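Local coordinates for protein lipase (Pelosinus fermentans, PDB 5AH0) that probably hydrolyses ester bonds as a zinc-binding lipase of the alpha/beta-hydrolase clan, and also breaks down the polyester poly(butylene adipate-co-terephthalate), at residues T157-P162 against S371-L376; F178-V183 against D217-V222; W205-K210 against S225-S230; D353-M358 against N366-S371. All coordinates share one frame; numbering follows the deposited sequence.

Interaction 1. Residues T157-P162 against S371-L376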
loop_
_atom_site.group_PDB
_atom_site.type_symbol
_atom_site.label_atom_id
_atom_site.label_comp_id
_atom_site.label_asym_id
_atom_site.label_seq_id
_atom_site.Cartn_x
_atom_site.Cartn_y
_atom_site.Cartn_z
ATOM N N THR A 157 -8.250 7.463 1.479
ATOM C CA THR A 157 -7.175 8.407 1.692
ATOM C C THR A 157 -5.879 7.706 1.371
ATOM O O THR A 157 -5.600 6.646 1.928
ATOM C CB THR A 157 -7.133 8.918 3.127
ATOM O OG1 THR A 157 -8.352 9.602 3.424
ATOM C CG2 THR A 157 -5.952 9.883 3.327
ATOM N N THR A 158 -5.093 8.268 0.458
ATOM C CA THR A 158 -3.803 7.674 0.152
ATOM C C THR A 158 -2.699 8.651 0.495
ATOM O O THR A 158 -2.834 9.865 0.333
ATOM C CB THR A 158 -3.682 7.218 -1.316
ATOM O OG1 THR A 158 -3.591 8.358 -2.174
ATOM C CG2 THR A 158 -4.887 6.346 -1.708
ATOM N N ILE A 159 -1.631 8.101 1.054
ATOM C CA ILE A 159 -0.524 8.888 1.544
ATOM C C ILE A 159 0.766 8.401 0.940
ATOM O O ILE A 159 1.130 7.235 1.123
ATOM C CB ILE A 159 -0.419 8.799 3.059
ATOM C CG1 ILE A 159 -1.766 9.139 3.695
ATOM C CG2 ILE A 159 0.709 9.716 3.569
ATOM C CD1 ILE A 159 -1.770 9.010 5.197
ATOM N N ALA A 160 1.447 9.297 0.231
ATOM C CA ALA A 160 2.696 8.979 -0.448
ATOM C C ALA A 160 2.550 7.793 -1.387
ATOM O O ALA A 160 3.443 6.949 -1.477
ATOM C CB ALA A 160 3.790 8.701 0.576
ATOM N N SER A 161 1.436 7.737 -2.105
ATOM C CA SER A 161 1.183 6.610 -2.995
ATOM C C SER A 161 1.644 6.858 -4.427
ATOM O O SER A 161 1.503 7.964 -4.942
ATOM C CB SER A 161 -0.301 6.264 -2.982
ATOM O OG SER A 161 -0.650 5.724 -1.724
ATOM N N PRO A 162 2.186 5.813 -5.075
ATOM C CA PRO A 162 2.667 5.867 -6.458
ATOM C C PRO A 162 1.555 5.582 -7.477
ATOM O O PRO A 162 1.515 4.516 -8.118
ATOM C CB PRO A 162 3.730 4.765 -6.494
ATOM C CG PRO A 162 3.189 3.724 -5.521
ATOM C CD PRO A 162 2.454 4.508 -4.443
ATOM N N SER A 371 -1.520 12.989 16.651
ATOM C CA SER A 371 -2.473 14.074 16.573
ATOM C C SER A 371 -2.832 14.358 15.113
ATOM O O SER A 371 -3.982 14.659 14.807
ATOM C CB SER A 371 -1.902 15.309 17.259
ATOM O OG SER A 371 -2.759 16.418 17.125
ATOM N N TRP A 372 -1.865 14.246 14.202
ATOM C CA TRP A 372 -2.168 14.444 12.779
ATOM C C TRP A 372 -3.180 13.414 12.260
ATOM O O TRP A 372 -4.134 13.760 11.559
ATOM C CB TRP A 372 -0.904 14.372 11.943
ATOM C CG TRP A 372 -1.090 14.739 10.481
ATOM C CD1 TRP A 372 -0.920 15.973 9.923
ATOM C CD2 TRP A 372 -1.466 13.867 9.403
ATOM N NE1 TRP A 372 -1.156 15.923 8.571
ATOM C CE2 TRP A 372 -1.501 14.645 8.228
ATOM C CE3 TRP A 372 -1.789 12.510 9.323
ATOM C CZ2 TRP A 372 -1.840 14.110 6.984
ATOM C CZ3 TRP A 372 -2.122 11.978 8.086
ATOM C CH2 TRP A 372 -2.151 12.777 6.934
ATOM N N TYR A 373 -2.964 12.150 12.611
ATOM C CA TYR A 373 -3.878 11.078 12.217
ATOM C C TYR A 373 -5.233 11.196 12.910
ATOM O O TYR A 373 -6.260 10.841 12.331
ATOM C CB TYR A 373 -3.245 9.707 12.489
ATOM C CG TYR A 373 -2.340 9.290 11.353
ATOM C CD1 TYR A 373 -2.865 8.671 10.226
ATOM C CD2 TYR A 373 -0.966 9.554 11.380
ATOM C CE1 TYR A 373 -2.058 8.299 9.161
ATOM C CE2 TYR A 373 -0.146 9.181 10.312
ATOM C CZ TYR A 373 -0.708 8.552 9.207
ATOM O OH TYR A 373 0.072 8.170 8.140
ATOM N N LYS A 374 -5.244 11.704 14.141
ATOM C CA LYS A 374 -6.507 11.996 14.816
ATOM C C LYS A 374 -7.286 13.033 13.995
ATOM O O LYS A 374 -8.489 12.891 13.770
ATOM C CB LYS A 374 -6.258 12.488 16.240
ATOM C CG LYS A 374 -7.488 12.823 17.044
ATOM C CD LYS A 374 -7.083 13.002 18.499
ATOM C CE LYS A 374 -8.262 13.334 19.404
ATOM N NZ LYS A 374 -8.857 14.646 19.062
ATOM N N GLY A 375 -6.580 14.061 13.530
ATOM C CA GLY A 375 -7.174 15.076 12.685
ATOM C C GLY A 375 -7.777 14.488 11.429
ATOM O O GLY A 375 -8.876 14.864 11.023
ATOM N N LEU A 376 -7.065 13.551 10.813
ATOM C CA LEU A 376 -7.573 12.887 9.619
ATOM C C LEU A 376 -8.846 12.109 9.926
ATOM O O LEU A 376 -9.841 12.253 9.213
ATOM C CB LEU A 376 -6.512 11.959 9.018
ATOM C CG LEU A 376 -6.987 11.057 7.863
ATOM C CD1 LEU A 376 -7.689 11.862 6.753
ATOM C CD2 LEU A 376 -5.824 10.220 7.277
#
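Ile159 and Tyr373 approach from opposite directions, and the meeting point is the Ile159 end methyl: CD1 lies 3.6 Å from Tyr373 OH and 4.0 Å from Tyr373 CE1. The same methyl also touches the indole, 4.2 Å from Trp372 CZ3, so one carbon fills the corner between two aromatic side chains. It reaches that corner because CG1 stands anti to the carbonyl carbon (chi1 -52°) and the chain then runs straight out from the strand. A turn further along the helix, Thr157 and Leu376 meet tip to tip, with Thr157 CG2 4.0 Å from Leu376 CD2. Contact is through side chains alone, and no hydrogen bond crosses it. The two rings steady each other, since Trp372 CE3 sits 3.6 Å above the centre of the Tyr373 ring plane. The phenol's polar end is satisfied by Ala360 O, which fixes where the ring can lie. Further out, Trp372 packs edge-to-face with Tyr262. The strand 153-159 runs between strands 108-113 and 258-265 of the parallel sheet, bonded to both, and the helix 370-380 covers a face of that sheet, Leu376 also resting on Val111.

Interaction 2. Residues F178-V183 against D217-V222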
loop_
_atom_site.group_PDB
_atom_site.type_symbol
_atom_site.label_atom_id
_atom_site.label_comp_id
_atom_site.label_asym_id
_atom_site.label_seq_id
_atom_site.Cartn_x
_atom_site.Cartn_y
_atom_site.Cartn_z
ATOM N N PHE A 178 16.560 -2.124 -2.332
ATOM C CA PHE A 178 15.740 -1.430 -1.360
ATOM C C PHE A 178 15.052 -2.419 -0.425
ATOM O O PHE A 178 14.990 -2.203 0.779
ATOM C CB PHE A 178 14.688 -0.560 -2.029
ATOM C CG PHE A 178 13.834 0.164 -1.044
ATOM C CD1 PHE A 178 14.302 1.312 -0.435
ATOM C CD2 PHE A 178 12.600 -0.336 -0.668
ATOM C CE1 PHE A 178 13.543 1.962 0.512
ATOM C CE2 PHE A 178 11.830 0.316 0.283
ATOM C CZ PHE A 178 12.304 1.458 0.872
ATOM N N ALA A 179 14.514 -3.497 -0.982
ATOM C CA ALA A 179 13.816 -4.463 -0.157
ATOM C C ALA A 179 14.759 -5.062 0.876
ATOM O O ALA A 179 14.493 -4.990 2.083
ATOM C CB ALA A 179 13.197 -5.547 -1.013
ATOM N N LYS A 180 15.867 -5.632 0.398
ATOM C CA LYS A 180 16.862 -6.226 1.275
ATOM C C LYS A 180 17.280 -5.262 2.377
ATOM O O LYS A 180 17.299 -5.625 3.556
ATOM C CB LYS A 180 18.085 -6.654 0.473
ATOM C CG LYS A 180 17.863 -7.886 -0.390
ATOM C CD LYS A 180 18.882 -7.935 -1.519
ATOM C CE LYS A 180 19.017 -9.347 -2.051
ATOM N NZ LYS A 180 19.839 -9.407 -3.277
ATOM N N ASN A 181 17.570 -4.018 2.008
ATOM C CA ASN A 181 18.041 -3.056 2.993
ATOM C C ASN A 181 16.965 -2.643 3.990
ATOM O O ASN A 181 17.268 -2.361 5.146
ATOM C CB ASN A 181 18.599 -1.826 2.298
ATOM C CG ASN A 181 20.014 -2.037 1.820
ATOM O OD1 ASN A 181 20.958 -2.029 2.617
ATOM N ND2 ASN A 181 20.175 -2.236 0.511
ATOM N N LEU A 182 15.704 -2.631 3.572
ATOM C CA LEU A 182 14.644 -2.312 4.522
ATOM C C LEU A 182 14.545 -3.383 5.608
ATOM O O LEU A 182 14.409 -3.063 6.780
ATOM C CB LEU A 182 13.296 -2.157 3.825
ATOM C CG LEU A 182 12.222 -1.806 4.860
ATOM C CD1 LEU A 182 11.596 -0.474 4.580
ATOM C CD2 LEU A 182 11.162 -2.892 4.955
ATOM N N VAL A 183 14.607 -4.654 5.228
ATOM C CA VAL A 183 14.577 -5.719 6.226
ATOM C C VAL A 183 15.784 -5.615 7.137
ATOM O O VAL A 183 15.660 -5.666 8.355
ATOM C CB VAL A 183 14.561 -7.117 5.591
ATOM C CG1 VAL A 183 14.539 -8.196 6.678
ATOM C CG2 VAL A 183 13.369 -7.258 4.688
ATOM N N ASP A 217 19.288 -15.567 4.693
ATOM C CA ASP A 217 19.222 -16.532 3.601
ATOM C C ASP A 217 17.844 -16.553 2.966
ATOM O O ASP A 217 17.717 -16.613 1.748
ATOM C CB ASP A 217 19.570 -17.942 4.086
ATOM C CG ASP A 217 21.055 -18.134 4.311
ATOM O OD1 ASP A 217 21.770 -17.120 4.478
ATOM O OD2 ASP A 217 21.503 -19.306 4.292
ATOM N N TYR A 218 16.815 -16.465 3.800
ATOM C CA TYR A 218 15.435 -16.438 3.334
ATOM C C TYR A 218 15.220 -15.219 2.435
ATOM O O TYR A 218 14.670 -15.348 1.333
ATOM C CB TYR A 218 14.483 -16.422 4.538
ATOM C CG TYR A 218 13.027 -16.126 4.232
ATOM C CD1 TYR A 218 12.327 -16.852 3.283
ATOM C CD2 TYR A 218 12.363 -15.089 4.888
ATOM C CE1 TYR A 218 10.996 -16.573 3.008
ATOM C CE2 TYR A 218 11.035 -14.801 4.617
ATOM C CZ TYR A 218 10.356 -15.547 3.674
ATOM O OH TYR A 218 9.036 -15.268 3.394
ATOM N N THR A 219 15.679 -14.052 2.893
ATOM C CA THR A 219 15.548 -12.808 2.129
ATOM C C THR A 219 16.241 -12.875 0.769
ATOM O O THR A 219 15.645 -12.534 -0.256
ATOM C CB THR A 219 16.120 -11.592 2.904
ATOM O OG1 THR A 219 15.596 -11.571 4.238
ATOM C CG2 THR A 219 15.749 -10.297 2.211
ATOM N N ASN A 220 17.500 -13.306 0.766
ATOM C CA ASN A 220 18.246 -13.473 -0.479
ATOM C C ASN A 220 17.596 -14.468 -1.430
ATOM O O ASN A 220 17.544 -14.231 -2.632
ATOM C CB ASN A 220 19.694 -13.880 -0.197
ATOM C CG ASN A 220 20.534 -12.716 0.282
ATOM O OD1 ASN A 220 20.251 -11.560 -0.046
ATOM N ND2 ASN A 220 21.577 -13.007 1.050
ATOM N N ARG A 221 17.106 -15.582 -0.900
ATOM C CA ARG A 221 16.489 -16.591 -1.753
ATOM C C ARG A 221 15.239 -16.022 -2.433
ATOM O O ARG A 221 14.977 -16.311 -3.598
ATOM C CB ARG A 221 16.141 -17.845 -0.942
ATOM C CG ARG A 221 15.445 -18.954 -1.740
ATOM C CD ARG A 221 15.429 -20.270 -0.967
ATOM N NE ARG A 221 14.653 -20.175 0.270
ATOM C CZ ARG A 221 13.337 -20.366 0.358
ATOM N NH1 ARG A 221 12.628 -20.682 -0.721
ATOM N NH2 ARG A 221 12.731 -20.253 1.534
ATOM N N VAL A 222 14.499 -15.169 -1.729
ATOM C CA VAL A 222 13.302 -14.563 -2.306
ATOM C C VAL A 222 13.596 -13.663 -3.504
ATOM O O VAL A 222 12.958 -13.790 -4.551
ATOM C CB VAL A 222 12.542 -13.732 -1.257
ATOM C CG1 VAL A 222 11.543 -12.781 -1.932
ATOM C CG2 VAL A 222 11.862 -14.646 -0.240
#
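Lys180 turns its CG anti to the carbonyl carbon (chi1 -73°) and then runs extended, which carries its long chain out of helix 173-190 and across the flank of helix 215-223. Thr219 answers with its methyl group: with OG1 beside the backbone N (chi1 -49°), CG2 falls anti to that N and points into the interface. The first touch is therefore aliphatic, Lys180 CG lying 4.1 Å from Thr219 CG2. Farther along the lysine, the chain passes the Asn220 amide at about a right angle, and Lys180 CE comes within 3.2 Å of Asn220 OD1. The ammonium nitrogen has gone past that oxygen, with Lys180 NZ 3.9 Å from Asn220 OD1, and makes instead a weak hydrogen bond to Asn224 OD1 beyond the segment. On the more buried side, Val183 CG1 approaches Thr219 OG1 at 4.3 Å. That hydroxyl is bonded to Leu215 O of its own helix, so its polar need is met there and the valine methyl only packs beside it. Leu215 also packs on Val183, and Phe223 on Ala179, extending the apolar seam along both helices. The two form a nearly antiparallel helix pair, their segments at 166° with axes 10.5 Å apart; the closest pair of CA atoms is that of Lys180 and Thr219. Chemically, this is an interface without a hydrogen bond or salt bridge between the segments: a lysine methylene meets the threonine methyl, a valine methyl lies beside its hydroxyl, and at the more exposed edge the carbon next to the charged nitrogen, probably polarised by it, rests against an amide oxygen.

Interaction 3. Residues W205-K210 against S225-S230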
loop_
_atom_site.group_PDB
_atom_site.type_symbol
_atom_site.label_atom_id
_atom_site.label_comp_id
_atom_site.label_asym_id
_atom_site.label_seq_id
_atom_site.Cartn_x
_atom_site.Cartn_y
_atom_site.Cartn_z
ATOM N N TRP A 205 3.517 -18.710 -4.198
ATOM C CA TRP A 205 4.628 -18.975 -5.106
ATOM C C TRP A 205 5.555 -20.049 -4.545
ATOM O O TRP A 205 6.615 -20.309 -5.099
ATOM C CB TRP A 205 5.436 -17.712 -5.365
ATOM C CG TRP A 205 4.659 -16.546 -5.893
ATOM C CD1 TRP A 205 4.153 -15.500 -5.172
ATOM C CD2 TRP A 205 4.312 -16.296 -7.260
ATOM N NE1 TRP A 205 3.517 -14.611 -6.008
ATOM C CE2 TRP A 205 3.595 -15.081 -7.295
ATOM C CE3 TRP A 205 4.535 -16.983 -8.459
ATOM C CZ2 TRP A 205 3.103 -14.537 -8.485
ATOM C CZ3 TRP A 205 4.044 -16.441 -9.639
ATOM C CH2 TRP A 205 3.336 -15.231 -9.641
ATOM N N GLY A 206 5.182 -20.626 -3.409
ATOM C CA GLY A 206 5.998 -21.642 -2.768
ATOM C C GLY A 206 7.248 -21.087 -2.113
ATOM O O GLY A 206 8.109 -21.846 -1.657
ATOM N N LEU A 207 7.350 -19.760 -2.064
ATOM C CA LEU A 207 8.513 -19.111 -1.471
ATOM C C LEU A 207 8.311 -18.733 -0.007
ATOM O O LEU A 207 8.439 -17.564 0.373
ATOM C CB LEU A 207 8.901 -17.879 -2.289
ATOM C CG LEU A 207 9.470 -18.244 -3.663
ATOM C CD1 LEU A 207 9.744 -17.016 -4.515
ATOM C CD2 LEU A 207 10.735 -19.073 -3.495
ATOM N N ASN A 208 7.999 -19.729 0.814
ATOM C CA ASN A 208 7.891 -19.535 2.250
ATOM C C ASN A 208 9.175 -19.977 2.941
ATOM O O ASN A 208 9.862 -20.875 2.456
ATOM C CB ASN A 208 6.688 -20.296 2.798
ATOM C CG ASN A 208 6.709 -21.750 2.414
ATOM O OD1 ASN A 208 6.132 -22.140 1.397
ATOM N ND2 ASN A 208 7.388 -22.566 3.215
ATOM N N ARG A 209 9.496 -19.355 4.073
ATOM C CA ARG A 209 10.749 -19.673 4.745
ATOM C C ARG A 209 10.812 -21.131 5.159
ATOM O O ARG A 209 9.857 -21.675 5.709
ATOM C CB ARG A 209 10.970 -18.820 5.986
ATOM C CG ARG A 209 12.404 -18.949 6.460
ATOM C CD ARG A 209 12.593 -18.572 7.900
ATOM N NE ARG A 209 12.357 -17.166 8.169
ATOM C CZ ARG A 209 13.093 -16.458 9.014
ATOM N NH1 ARG A 209 14.118 -17.040 9.632
ATOM N NH2 ARG A 209 12.819 -15.179 9.230
ATOM N N LYS A 210 11.955 -21.749 4.895
ATOM C CA LYS A 210 12.208 -23.120 5.305
ATOM C C LYS A 210 12.564 -23.172 6.789
ATOM O O LYS A 210 12.909 -22.149 7.386
ATOM C CB LYS A 210 13.322 -23.718 4.455
ATOM C CG LYS A 210 13.114 -23.477 2.969
ATOM C CD LYS A 210 11.743 -23.958 2.513
ATOM C CE LYS A 210 11.580 -23.801 1.012
ATOM N NZ LYS A 210 12.612 -24.569 0.269
ATOM N N SER A 225 15.210 -15.009 -6.858
ATOM C CA SER A 225 14.336 -15.923 -7.577
ATOM C C SER A 225 14.113 -15.496 -9.025
ATOM O O SER A 225 14.185 -14.315 -9.361
ATOM C CB SER A 225 12.995 -16.039 -6.863
ATOM O OG SER A 225 12.093 -16.786 -7.649
ATOM N N ALA A 226 13.829 -16.471 -9.876
ATOM C CA ALA A 226 13.599 -16.207 -11.286
ATOM C C ALA A 226 12.264 -15.514 -11.503
ATOM O O ALA A 226 12.048 -14.874 -12.529
ATOM C CB ALA A 226 13.655 -17.506 -12.083
ATOM N N ILE A 227 11.379 -15.644 -10.521
ATOM C CA ILE A 227 10.010 -15.156 -10.633
ATOM C C ILE A 227 9.933 -13.679 -11.011
ATOM O O ILE A 227 9.083 -13.283 -11.807
ATOM C CB ILE A 227 9.240 -15.359 -9.317
ATOM C CG1 ILE A 227 9.304 -16.819 -8.881
ATOM C CG2 ILE A 227 7.796 -14.954 -9.480
ATOM C CD1 ILE A 227 8.551 -17.751 -9.784
ATOM N N TRP A 228 10.839 -12.878 -10.459
ATOM C CA TRP A 228 10.799 -11.433 -10.634
ATOM C C TRP A 228 10.918 -10.995 -12.084
ATOM O O TRP A 228 10.330 -9.989 -12.486
ATOM C CB TRP A 228 11.905 -10.789 -9.809
ATOM C CG TRP A 228 11.750 -11.117 -8.379
ATOM C CD1 TRP A 228 12.435 -12.059 -7.674
ATOM C CD2 TRP A 228 10.812 -10.536 -7.471
ATOM N NE1 TRP A 228 11.994 -12.084 -6.370
ATOM C CE2 TRP A 228 10.998 -11.159 -6.222
ATOM C CE3 TRP A 228 9.844 -9.533 -7.588
ATOM C CZ2 TRP A 228 10.248 -10.820 -5.101
ATOM C CZ3 TRP A 228 9.105 -9.194 -6.473
ATOM C CH2 TRP A 228 9.306 -9.842 -5.245
ATOM N N ASN A 229 11.655 -11.771 -12.870
ATOM C CA ASN A 229 11.879 -11.448 -14.271
ATOM C C ASN A 229 10.883 -12.132 -15.198
ATOM O O ASN A 229 10.784 -11.779 -16.371
ATOM C CB ASN A 229 13.299 -11.840 -14.676
ATOM C CG ASN A 229 14.347 -11.283 -13.730
ATOM O OD1 ASN A 229 14.314 -10.104 -13.361
ATOM N ND2 ASN A 229 15.276 -12.138 -13.317
ATOM N N SER A 230 10.142 -13.104 -14.671
ATOM C CA SER A 230 9.282 -13.956 -15.501
ATOM C C SER A 230 7.797 -13.595 -15.423
ATOM O O SER A 230 7.054 -13.792 -16.383
ATOM C CB SER A 230 9.471 -15.427 -15.126
ATOM O OG SER A 230 9.006 -15.679 -13.819
#
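Ile227 lays its CG2 methyl over one face of the Trp205 indole, a CH-pi contact in which CG2 is 4.2 Å from the centroid of the six-membered ring and 20° off the ring normal. The methyl is displaced toward the rim, so Trp205 CE3 is among its nearest atoms, at 4.0 Å. Its other branch faces Leu207, whose CD1 is 4.4 Å from Ile227 CG1, and that same leucine methyl lies 3.9 Å from Ser225 OG. Tryptophan and leucine thus receive the isoleucine from two quarters. What sets the isoleucine in place is its own backbone: Ile227 N donates to Ser225 OG over 3.2 Å, almost straight at 170°. With OG anti to the Ser225 backbone N (chi1 172°), the hydroxyl folds forward over the next residues and closes an ST turn that caps the start of the short, weakly bonded helix 227-230. Replacing Ser225 by an alanine would probably leave Ile227 N without this acceptor, free the first turn to shift, and thin the contact with Leu207. At the far end, Ile227 O accepts both Ser230 N and, at 3.1 Å, Ser230 OG, the two arriving from the same face of the carbonyl plane. The ring covered by isoleucine also packs edge-to-face with His82 and touches Asp233, two ligands of the bound zinc, and the Trp205 side chain lies about 5 Å from the metal. Together with Asp56 and His76, these two ligands form a two-aspartate, two-histidine site resembling that of the thermoalkalophilic Geobacillus lipases.

Interaction 4. Residues D353-M358 against N366-S371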
loop_
_atom_site.group_PDB
_atom_site.type_symbol
_atom_site.label_atom_id
_atom_site.label_comp_id
_atom_site.label_asym_id
_atom_site.label_seq_id
_atom_site.Cartn_x
_atom_site.Cartn_y
_atom_site.Cartn_z
ATOM N N ASP A 353 5.546 18.827 2.794
ATOM C CA ASP A 353 6.932 19.093 2.437
ATOM C C ASP A 353 7.907 18.792 3.576
ATOM O O ASP A 353 7.614 19.082 4.733
ATOM C CB ASP A 353 7.063 20.545 1.997
ATOM C CG ASP A 353 8.252 20.779 1.096
ATOM O OD1 ASP A 353 8.797 19.791 0.538
ATOM O OD2 ASP A 353 8.625 21.961 0.932
ATOM N N THR A 354 9.071 18.248 3.219
ATOM C CA THR A 354 10.104 17.756 4.149
ATOM C C THR A 354 9.642 16.559 4.966
ATOM O O THR A 354 10.205 16.271 6.030
ATOM C CB THR A 354 10.568 18.806 5.152
ATOM O OG1 THR A 354 9.581 18.903 6.187
ATOM C CG2 THR A 354 10.808 20.176 4.469
ATOM N N ILE A 355 8.607 15.889 4.472
ATOM C CA ILE A 355 8.147 14.626 5.026
ATOM C C ILE A 355 8.671 13.485 4.145
ATOM O O ILE A 355 8.297 13.402 2.974
ATOM C CB ILE A 355 6.609 14.591 5.076
ATOM C CG1 ILE A 355 6.078 15.732 5.961
ATOM C CG2 ILE A 355 6.074 13.190 5.526
ATOM C CD1 ILE A 355 6.299 15.501 7.427
ATOM N N ASP A 356 9.557 12.626 4.648
ATOM C CA ASP A 356 9.989 11.537 3.770
ATOM C C ASP A 356 9.028 10.345 3.880
ATOM O O ASP A 356 8.027 10.399 4.604
ATOM C CB ASP A 356 11.458 11.116 4.012
ATOM C CG ASP A 356 11.718 10.466 5.376
ATOM O OD1 ASP A 356 10.911 9.644 5.873
ATOM O OD2 ASP A 356 12.804 10.757 5.940
ATOM N N HIS A 357 9.327 9.280 3.146
ATOM C CA HIS A 357 8.379 8.184 2.992
ATOM C C HIS A 357 7.979 7.494 4.295
ATOM O O HIS A 357 6.800 7.208 4.505
ATOM C CB HIS A 357 8.955 7.144 2.045
ATOM C CG HIS A 357 7.927 6.242 1.448
ATOM N ND1 HIS A 357 6.991 6.688 0.541
ATOM C CD2 HIS A 357 7.700 4.918 1.609
ATOM C CE1 HIS A 357 6.232 5.673 0.167
ATOM N NE2 HIS A 357 6.639 4.588 0.803
ATOM N N MET A 358 8.951 7.227 5.165
ATOM C CA MET A 358 8.646 6.561 6.428
ATOM C C MET A 358 8.092 7.530 7.455
ATOM O O MET A 358 7.353 7.112 8.349
ATOM C CB MET A 358 9.878 5.861 6.996
ATOM C CG MET A 358 10.479 4.842 6.047
ATOM S SD MET A 358 9.225 3.697 5.477
ATOM C CE MET A 358 8.979 2.708 6.945
ATOM N N ASN A 366 10.859 13.439 11.184
ATOM C CA ASN A 366 9.785 14.383 10.912
ATOM C C ASN A 366 8.432 13.698 10.801
ATOM O O ASN A 366 7.597 14.097 9.982
ATOM C CB ASN A 366 10.055 15.171 9.641
ATOM C CG ASN A 366 9.238 16.431 9.572
ATOM O OD1 ASN A 366 8.629 16.840 10.566
ATOM N ND2 ASN A 366 9.208 17.057 8.399
ATOM N N ALA A 367 8.228 12.675 11.627
ATOM C CA ALA A 367 7.052 11.815 11.534
ATOM C C ALA A 367 5.733 12.567 11.716
ATOM O O ALA A 367 5.605 13.410 12.615
ATOM C CB ALA A 367 7.152 10.693 12.554
ATOM N N LEU A 368 4.770 12.271 10.840
ATOM C CA LEU A 368 3.380 12.685 11.050
ATOM C C LEU A 368 2.922 12.157 12.391
ATOM O O LEU A 368 3.133 10.995 12.698
ATOM C CB LEU A 368 2.482 12.146 9.956
ATOM C CG LEU A 368 2.731 12.759 8.585
ATOM C CD1 LEU A 368 1.649 12.293 7.616
ATOM C CD2 LEU A 368 2.783 14.289 8.686
ATOM N N THR A 369 2.288 13.003 13.188
ATOM C CA THR A 369 1.989 12.658 14.574
ATOM C C THR A 369 0.693 11.877 14.785
ATOM O O THR A 369 -0.135 11.740 13.879
ATOM C CB THR A 369 1.899 13.911 15.420
ATOM O OG1 THR A 369 0.849 14.730 14.897
ATOM C CG2 THR A 369 3.231 14.684 15.382
ATOM N N LEU A 370 0.539 11.352 15.996
ATOM C CA LEU A 370 -0.710 10.742 16.405
ATOM C C LEU A 370 -1.826 11.765 16.251
ATOM O O LEU A 370 -2.931 11.457 15.785
ATOM C CB LEU A 370 -0.623 10.237 17.848
ATOM C CG LEU A 370 -1.949 9.895 18.528
ATOM C CD1 LEU A 370 -2.688 8.865 17.702
ATOM C CD2 LEU A 370 -1.702 9.354 19.935
ATOM N N SER A 371 -1.520 12.989 16.651
ATOM C CA SER A 371 -2.473 14.074 16.573
ATOM C C SER A 371 -2.832 14.358 15.113
ATOM O O SER A 371 -3.982 14.659 14.807
ATOM C CB SER A 371 -1.902 15.309 17.259
ATOM O OG SER A 371 -2.759 16.418 17.125
#
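Asn366 reaches across to Thr354 through one hydrogen bond, ND2 to Thr354 O at 2.7 Å, with an N-H...O angle of 163°. The acceptor lies in the plane of the asparagine amide, yet the nitrogen comes to the carbonyl from well above the latter's own plane. Thr354 OG1 is also near ND2, but the angle is too poor for a bond. The apolar part centres on Ile355 CD1. It sits 3.9 Å from Leu368 CD2 and also fits against Asn366, 3.2 Å from Asn366 O, with the amide nitrogen close by and the two side chains crossing at about a right angle. An alanine in place of Asn366 would probably leave Thr354 O without this donor and open a gap beside the Ile355 methyl. A further polar link lies outside the segments: the Asp359 carboxylate accepts Asp356 N on one oxygen and Asn366 N on the other. Beyond, Thr369 is the N-cap of helix 370-380. The bonds of Asn366 and Asp359 probably help to hold the loop that carries His357, which is bonded to Ser114 OG and Asp315 OD2, an arrangement consistent with the Ser-His-Asp catalytic triad of alpha/beta-hydrolase lipases.

Overall arrangement
From the N terminus, the chain first enters these contacts on strand 153-159, where interaction 1 opens; it closes more than two hundred residues later on helix 370-380, and the other three are nested inside this loop. Interaction 2 opens on helix 173-190, but before helix 215-223 closes it the loop 205-210 has opened interaction 3, which closes at 225-230, so the two cross. They also touch: Val222 O with Trp228 NE1 and Asn208 O with Arg221 NH2 are probably bonded, joining helix 215-223 to helix 227-230 and to the loop 205-210, whose Trp205 lies near the zinc. Interaction 4 follows in series, joining 353-358, after strand 352-353, to 366-371 at the start of helix 370-380, and shares Ser371 with interaction 1.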